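PDB 5OWU: importin subunit beta-1 from Saccharomyces cerevisiae, which carries proteins into the nucleus in association with importin alpha, the subunit that recognises the classical nuclear localization signal of the cargo. Local coordinates for residues L248-I251 against M252-Y256; W290-I293 against C294-I298. All blocks are in the same frame, centred on the assembly; numbering follows the deposited sequence.

In the fold
Followed from the N terminus, the chain reaches contact 1 (248-251 with 252-256) at the C-terminal end of helix 238-255 in HEAT 6, passes through helix 260-274, and comes to contact 2 (290-293 with 294-298) within helix 280-306 of HEAT 7. Each contact joins adjacent turns of its own helix, so neither closes a loop, and the two follow in series without nesting or crossing. The centres of contacts 1 and 2 lie about 10 Å apart, and the two meet across the repeat boundary. Ser253 OG probably hydrogen-bonds to Glu296 OE2 (2.8 Å) and Tyr256 OH to Glu297 OE2 (2.7 Å), while Met252 packs on Ile293 and the Cys249 carbonyl oxygen on the Thr292 methyl.

Contact 1: residues L248-I251 against M252-Y256; sequences LCKI and MSLYY
Leu254 packs against the carbonyl oxygen of Lys250, one helical turn back. Its CB sits 3.5 Å from Lys250 O, and CG stays just as near, because the first torsion places CG anti to the carbonyl carbon and beside the backbone N (chi1 -74°), leaning back along the helix. At the tip, methyl CD1 of Leu254 comes within 3.7 Å of Lys250 NZ. The two side chains run side by side in the same direction, and the lysine reaches the methyl because its otherwise stretched chain bends at the last torsion (chi4 -57°). The ammonium thus rests alongside a hydrocarbon, an association of packing and not of polar bonding. Leu209 and Ile210 from the loop after helix 195-208 touch Lys250 and Leu254 respectively.

Four backbone bonds, each spanning four residues, link the segments. Met252 N reaches Leu248 O, Ser253 N reaches Cys249 O, Leu254 N reaches Lys250 O, and Tyr255 N reaches Ile251 O at 2.8 Å. The last carbonyl also has Tyr255 CB 3.5 Å away, with the ring set obliquely to it. Ile251 CG2 adds a loose apolar touch to Tyr255 CB at 4.4 Å, and the far end of that ring is fixed by a hydrogen bond from its OH to Leu209 O.

Met252 turns elsewhere. Its CB lies 3.5 Å from Leu248 O, but its chain bends twice and carries the methyl end away toward Phe289 and Met263. Leu248 packs on Met226 and Val229 of helix 219-233 and on Leu267. This is the regular i to i+4 side-chain spacing in the last turns of helix 238-255, the second helix of HEAT 6, with helix 219-233 of its own repeat and both helices of HEAT 7 packed around it.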
ATOM      1  N   LEU A 248      -8.727  -8.326 -19.635  1.00 33.43           N
ATOM      2  CA  LEU A 248      -9.823  -9.080 -19.040  1.00 33.05           C
ATOM      3  C   LEU A 248      -9.863  -8.890 -17.534  1.00 25.93           C
ATOM      4  O   LEU A 248     -10.939  -8.707 -16.959  1.00 32.45           O
ATOM      5  CB  LEU A 248      -9.701 -10.569 -19.376  1.00 35.57           C
ATOM      6  CG  LEU A 248     -10.502 -11.136 -20.540  1.00 48.76           C
ATOM      7  CD1 LEU A 248     -10.300 -12.643 -20.576  1.00 50.85           C
ATOM      8  CD2 LEU A 248     -11.987 -10.799 -20.443  1.00 46.23           C
ATOM      9  N   CYS A 249      -8.703  -8.936 -16.871  1.00 26.77           N
ATOM     10  CA  CYS A 249      -8.697  -8.800 -15.419  1.00 26.04           C
ATOM     11  C   CYS A 249      -9.188  -7.423 -15.008  1.00 34.35           C
ATOM     12  O   CYS A 249      -9.997  -7.289 -14.075  1.00 26.22           O
ATOM     13  CB  CYS A 249      -7.294  -9.053 -14.865  1.00 31.19           C
ATOM     14  SG  CYS A 249      -6.744 -10.769 -15.008  1.00 34.75           S
ATOM     15  N   LYS A 250      -8.713  -6.382 -15.695  1.00 28.58           N
ATOM     16  CA  LYS A 250      -9.153  -5.035 -15.351  1.00 28.40           C
ATOM     17  C   LYS A 250     -10.649  -4.870 -15.595  1.00 26.99           C
ATOM     18  O   LYS A 250     -11.354  -4.227 -14.804  1.00 31.36           O
ATOM     19  CB  LYS A 250      -8.353  -4.012 -16.149  1.00 30.59           C
ATOM     20  CG  LYS A 250      -7.920  -2.812 -15.319  1.00 54.44           C
ATOM     21  CD  LYS A 250      -7.695  -1.561 -16.164  1.00 51.55           C
ATOM     22  CE  LYS A 250      -7.238  -0.387 -15.312  1.00 64.15           C
ATOM     23  NZ  LYS A 250      -8.216  -0.086 -14.221  1.00 62.57           N
ATOM     24  N   ILE A 251     -11.154  -5.448 -16.685  1.00 26.66           N
ATOM     25  CA  ILE A 251     -12.586  -5.396 -16.964  1.00 25.70           C
ATOM     26  C   ILE A 251     -13.370  -6.108 -15.877  1.00 35.94           C
ATOM     27  O   ILE A 251     -14.448  -5.661 -15.483  1.00 30.94           O
ATOM     28  CB  ILE A 251     -12.895  -6.002 -18.345  1.00 29.92           C
ATOM     29  CG1 ILE A 251     -12.368  -5.086 -19.452  1.00 27.82           C
ATOM     30  CG2 ILE A 251     -14.405  -6.221 -18.513  1.00 28.42           C
ATOM     31  CD1 ILE A 251     -12.318  -5.739 -20.823  1.00 35.28           C
ATOM     32  N   MET A 252     -12.878  -7.256 -15.413  1.00 30.51           N
ATOM     33  CA  MET A 252     -13.585  -7.963 -14.350  1.00 32.12           C
ATOM     34  C   MET A 252     -13.642  -7.106 -13.094  1.00 38.47           C
ATOM     35  O   MET A 252     -14.698  -6.987 -12.457  1.00 37.67           O
ATOM     36  CB  MET A 252     -12.898  -9.302 -14.073  1.00 32.72           C
ATOM     37  CG  MET A 252     -13.463 -10.101 -12.894  1.00 33.56           C
ATOM     38  SD  MET A 252     -15.109 -10.766 -13.172  1.00 32.31           S
ATOM     39  CE  MET A 252     -14.798 -11.870 -14.563  1.00 31.72           C
ATOM     40  N   SER A 253     -12.521  -6.471 -12.742  1.00 32.58           N
ATOM     41  CA  SER A 253     -12.490  -5.645 -11.539  1.00 37.81           C
ATOM     42  C   SER A 253     -13.417  -4.436 -11.655  1.00 36.97           C
ATOM     43  O   SER A 253     -14.111  -4.091 -10.693  1.00 46.52           O
ATOM     44  CB  SER A 253     -11.053  -5.202 -11.250  1.00 35.51           C
ATOM     45  OG  SER A 253     -11.014  -4.376 -10.105  1.00 46.99           O
ATOM     46  N   LEU A 254     -13.458  -3.787 -12.821  1.00 34.05           N
ATOM     47  CA  LEU A 254     -14.227  -2.550 -12.972  1.00 34.41           C
ATOM     48  C   LEU A 254     -15.693  -2.778 -13.325  1.00 36.21           C
ATOM     49  O   LEU A 254     -16.563  -2.007 -12.907  1.00 32.07           O
ATOM     50  CB  LEU A 254     -13.597  -1.676 -14.057  1.00 32.89           C
ATOM     51  CG  LEU A 254     -12.303  -0.956 -13.703  1.00 39.85           C
ATOM     52  CD1 LEU A 254     -11.809  -0.202 -14.928  1.00 47.93           C
ATOM     53  CD2 LEU A 254     -12.523  -0.004 -12.534  1.00 46.51           C
ATOM     54  N   TYR A 255     -15.982  -3.803 -14.108  1.00 29.64           N
ATOM     55  CA  TYR A 255     -17.312  -4.058 -14.638  1.00 26.97           C
ATOM     56  C   TYR A 255     -17.781  -5.462 -14.281  1.00 34.42           C
ATOM     57  O   TYR A 255     -18.461  -6.113 -15.072  1.00 28.68           O
ATOM     58  CB  TYR A 255     -17.328  -3.848 -16.152  1.00 37.22           C
ATOM     59  CG  TYR A 255     -16.941  -2.443 -16.551  1.00 31.34           C
ATOM     60  CD1 TYR A 255     -17.806  -1.380 -16.327  1.00 35.83           C
ATOM     61  CD2 TYR A 255     -15.709  -2.175 -17.139  1.00 37.86           C
ATOM     62  CE1 TYR A 255     -17.460  -0.085 -16.674  1.00 39.61           C
ATOM     63  CE2 TYR A 255     -15.353  -0.872 -17.498  1.00 34.28           C
ATOM     64  CZ  TYR A 255     -16.236   0.161 -17.258  1.00 34.79           C
ATOM     65  OH  TYR A 255     -15.911   1.451 -17.602  1.00 39.12           O
ATOM     66  N   TYR A 256     -17.396  -5.939 -13.095  1.00 34.26           N
ATOM     67  CA  TYR A 256     -17.884  -7.208 -12.564  1.00 41.47           C
ATOM     68  C   TYR A 256     -19.374  -7.389 -12.847  1.00 46.35           C
ATOM     69  O   TYR A 256     -19.799  -8.456 -13.301  1.00 31.82           O
ATOM     70  CB  TYR A 256     -17.614  -7.293 -11.054  1.00 33.35           C
ATOM     71  CG  TYR A 256     -18.055  -8.595 -10.418  1.00 32.85           C
ATOM     72  CD1 TYR A 256     -17.204  -9.695 -10.362  1.00 39.89           C
ATOM     73  CD2 TYR A 256     -19.329  -8.725  -9.875  1.00 41.83           C
ATOM     74  CE1 TYR A 256     -17.619 -10.898  -9.776  1.00 35.70           C
ATOM     75  CE2 TYR A 256     -19.744  -9.909  -9.292  1.00 46.39           C
ATOM     76  CZ  TYR A 256     -18.891 -10.992  -9.243  1.00 35.14           C
ATOM     77  OH  TYR A 256     -19.330 -12.167  -8.660  1.00 37.56           O
TER

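Contact 2: residues W290-I293 against C294-I298; sequences WSTI and CEEEI
Ile293 CG2 packs against the carboxylate carbon CD of Glu297 at 3.8 Å, one turn apart on the second helix of HEAT 7. With CG1 beside the backbone N (chi1 -69°), CG2 stands anti to that N; the isoleucine and the extended glutamate lie side by side, pointing the same way. Glu297 OE2 is hydrogen-bonded to Tyr256 OH and Phe317 N, and OE1 to Asn361 ND2.

Hydrogen bonding between the segments is all backbone: Cys294, Glu295, Glu296 and Glu297 give their N-H groups to the carbonyls of Trp290, Ser291, Thr292 and Ile293, the first nearly straight at 171°.

Carbonyl oxygens are also flanked by side chains. Glu295 CG lies 3.1 Å from Ser291 O, and its extended chain sends the carboxylate back past that oxygen. Replacing Glu295 by an alanine removes CG and the carboxylate, which would probably cost Ser291 O its close CG neighbour and take a negative charge from this helix face. Cys294 SG sits 3.6 Å from Trp290 O, while its side chain packs on Leu357 and Phe358 of helix 347-362.

On the tryptophan, Ile293 CD1 rests 3.6 Å above one face of the Trp290 ring, offset toward its rim.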
ATOM      1  N   TRP A 290      -8.466 -15.736 -12.287  1.00 34.54           N
ATOM      2  CA  TRP A 290      -9.327 -16.258 -11.230  1.00 31.61           C
ATOM      3  C   TRP A 290      -9.042 -15.592  -9.887  1.00 32.10           C
ATOM      4  O   TRP A 290      -9.967 -15.408  -9.080  1.00 27.47           O
ATOM      5  CB  TRP A 290      -9.205 -17.780 -11.168  1.00 27.27           C
ATOM      6  CG  TRP A 290     -10.064 -18.389 -12.224  1.00 37.68           C
ATOM      7  CD1 TRP A 290      -9.675 -18.815 -13.462  1.00 31.56           C
ATOM      8  CD2 TRP A 290     -11.479 -18.593 -12.155  1.00 29.39           C
ATOM      9  NE1 TRP A 290     -10.763 -19.281 -14.163  1.00 30.22           N
ATOM     10  CE2 TRP A 290     -11.882 -19.153 -13.384  1.00 29.71           C
ATOM     11  CE3 TRP A 290     -12.447 -18.355 -11.172  1.00 27.74           C
ATOM     12  CZ2 TRP A 290     -13.202 -19.491 -13.648  1.00 29.05           C
ATOM     13  CZ3 TRP A 290     -13.757 -18.685 -11.439  1.00 29.19           C
ATOM     14  CH2 TRP A 290     -14.123 -19.247 -12.669  1.00 30.77           C
ATOM     15  N   SER A 291      -7.796 -15.171  -9.647  1.00 32.01           N
ATOM     16  CA  SER A 291      -7.514 -14.389  -8.451  1.00 28.63           C
ATOM     17  C   SER A 291      -8.270 -13.069  -8.477  1.00 29.64           C
ATOM     18  O   SER A 291      -8.789 -12.627  -7.447  1.00 29.04           O
ATOM     19  CB  SER A 291      -6.009 -14.148  -8.306  1.00 35.67           C
ATOM     20  OG  SER A 291      -5.330 -15.344  -7.947  1.00 32.44           O
ATOM     21  N   THR A 292      -8.346 -12.423  -9.643  1.00 29.44           N
ATOM     22  CA  THR A 292      -9.123 -11.187  -9.740  1.00 30.90           C
ATOM     23  C   THR A 292     -10.580 -11.440  -9.376  1.00 31.59           C
ATOM     24  O   THR A 292     -11.180 -10.691  -8.588  1.00 33.86           O
ATOM     25  CB  THR A 292      -9.012 -10.595 -11.147  1.00 28.27           C
ATOM     26  OG1 THR A 292      -7.640 -10.303 -11.441  1.00 32.09           O
ATOM     27  CG2 THR A 292      -9.803  -9.314 -11.250  1.00 28.71           C
ATOM     28  N   ILE A 293     -11.168 -12.506  -9.930  1.00 27.69           N
ATOM     29  CA  ILE A 293     -12.545 -12.852  -9.564  1.00 26.36           C
ATOM     30  C   ILE A 293     -12.688 -12.988  -8.050  1.00 29.78           C
ATOM     31  O   ILE A 293     -13.587 -12.398  -7.432  1.00 28.30           O
ATOM     32  CB  ILE A 293     -12.983 -14.140 -10.278  1.00 27.29           C
ATOM     33  CG1 ILE A 293     -13.125 -13.877 -11.778  1.00 30.93           C
ATOM     34  CG2 ILE A 293     -14.298 -14.652  -9.703  1.00 28.34           C
ATOM     35  CD1 ILE A 293     -13.422 -15.130 -12.598  1.00 39.04           C
ATOM     36  N   CYS A 294     -11.838 -13.811  -7.436  1.00 27.19           N
ATOM     37  CA  CYS A 294     -11.952 -14.019  -5.995  1.00 29.25           C
ATOM     38  C   CYS A 294     -11.833 -12.703  -5.235  1.00 28.04           C
ATOM     39  O   CYS A 294     -12.604 -12.443  -4.307  1.00 32.16           O
ATOM     40  CB  CYS A 294     -10.890 -15.005  -5.510  1.00 25.60           C
ATOM     41  SG  CYS A 294     -11.225 -16.709  -5.965  1.00 31.73           S
ATOM     42  N   GLU A 295     -10.860 -11.866  -5.604  1.00 26.68           N
ATOM     43  CA  GLU A 295     -10.679 -10.595  -4.905  1.00 32.88           C
ATOM     44  C   GLU A 295     -11.939  -9.746  -4.975  1.00 41.21           C
ATOM     45  O   GLU A 295     -12.330  -9.109  -3.982  1.00 30.06           O
ATOM     46  CB  GLU A 295      -9.494  -9.829  -5.499  1.00 30.05           C
ATOM     47  CG  GLU A 295      -8.160 -10.518  -5.297  1.00 40.23           C
ATOM     48  CD  GLU A 295      -7.055  -9.898  -6.131  1.00 49.36           C
ATOM     49  OE1 GLU A 295      -7.332  -8.904  -6.833  1.00 51.35           O
ATOM     50  OE2 GLU A 295      -5.917 -10.411  -6.089  1.00 55.11           O
ATOM     51  N   GLU A 296     -12.588  -9.723  -6.145  1.00 33.42           N
ATOM     52  CA  GLU A 296     -13.786  -8.905  -6.289  1.00 35.25           C
ATOM     53  C   GLU A 296     -14.929  -9.468  -5.455  1.00 36.12           C
ATOM     54  O   GLU A 296     -15.676  -8.711  -4.824  1.00 35.26           O
ATOM     55  CB  GLU A 296     -14.193  -8.797  -7.764  1.00 33.57           C
ATOM     56  CG  GLU A 296     -13.219  -8.012  -8.643  1.00 46.63           C
ATOM     57  CD  GLU A 296     -12.877  -6.624  -8.093  1.00 52.06           C
ATOM     58  OE1 GLU A 296     -13.789  -5.919  -7.599  1.00 38.77           O
ATOM     59  OE2 GLU A 296     -11.687  -6.246  -8.148  1.00 43.72           O
ATOM     60  N   GLU A 297     -15.074 -10.795  -5.422  1.00 33.04           N
ATOM     61  CA  GLU A 297     -16.173 -11.369  -4.653  1.00 38.18           C
ATOM     62  C   GLU A 297     -15.941 -11.238  -3.148  1.00 27.48           C
ATOM     63  O   GLU A 297     -16.900 -11.035  -2.385  1.00 32.63           O
ATOM     64  CB  GLU A 297     -16.386 -12.821  -5.091  1.00 34.89           C
ATOM     65  CG  GLU A 297     -16.812 -12.870  -6.564  1.00 32.81           C
ATOM     66  CD  GLU A 297     -17.105 -14.257  -7.103  1.00 36.82           C
ATOM     67  OE1 GLU A 297     -16.635 -15.261  -6.533  1.00 33.64           O
ATOM     68  OE2 GLU A 297     -17.818 -14.335  -8.120  1.00 33.88           O
ATOM     69  N   ILE A 298     -14.685 -11.303  -2.703  1.00 28.32           N
ATOM     70  CA  ILE A 298     -14.391 -11.033  -1.297  1.00 36.36           C
ATOM     71  C   ILE A 298     -14.712  -9.580  -0.968  1.00 32.35           C
ATOM     72  O   ILE A 298     -15.297  -9.279   0.082  1.00 36.09           O
ATOM     73  CB  ILE A 298     -12.924 -11.377  -0.975  1.00 29.41           C
ATOM     74  CG1 ILE A 298     -12.686 -12.880  -1.112  1.00 32.29           C
ATOM     75  CG2 ILE A 298     -12.557 -10.929   0.458  1.00 37.12           C
ATOM     76  CD1 ILE A 298     -11.211 -13.287  -1.202  1.00 27.66           C
TER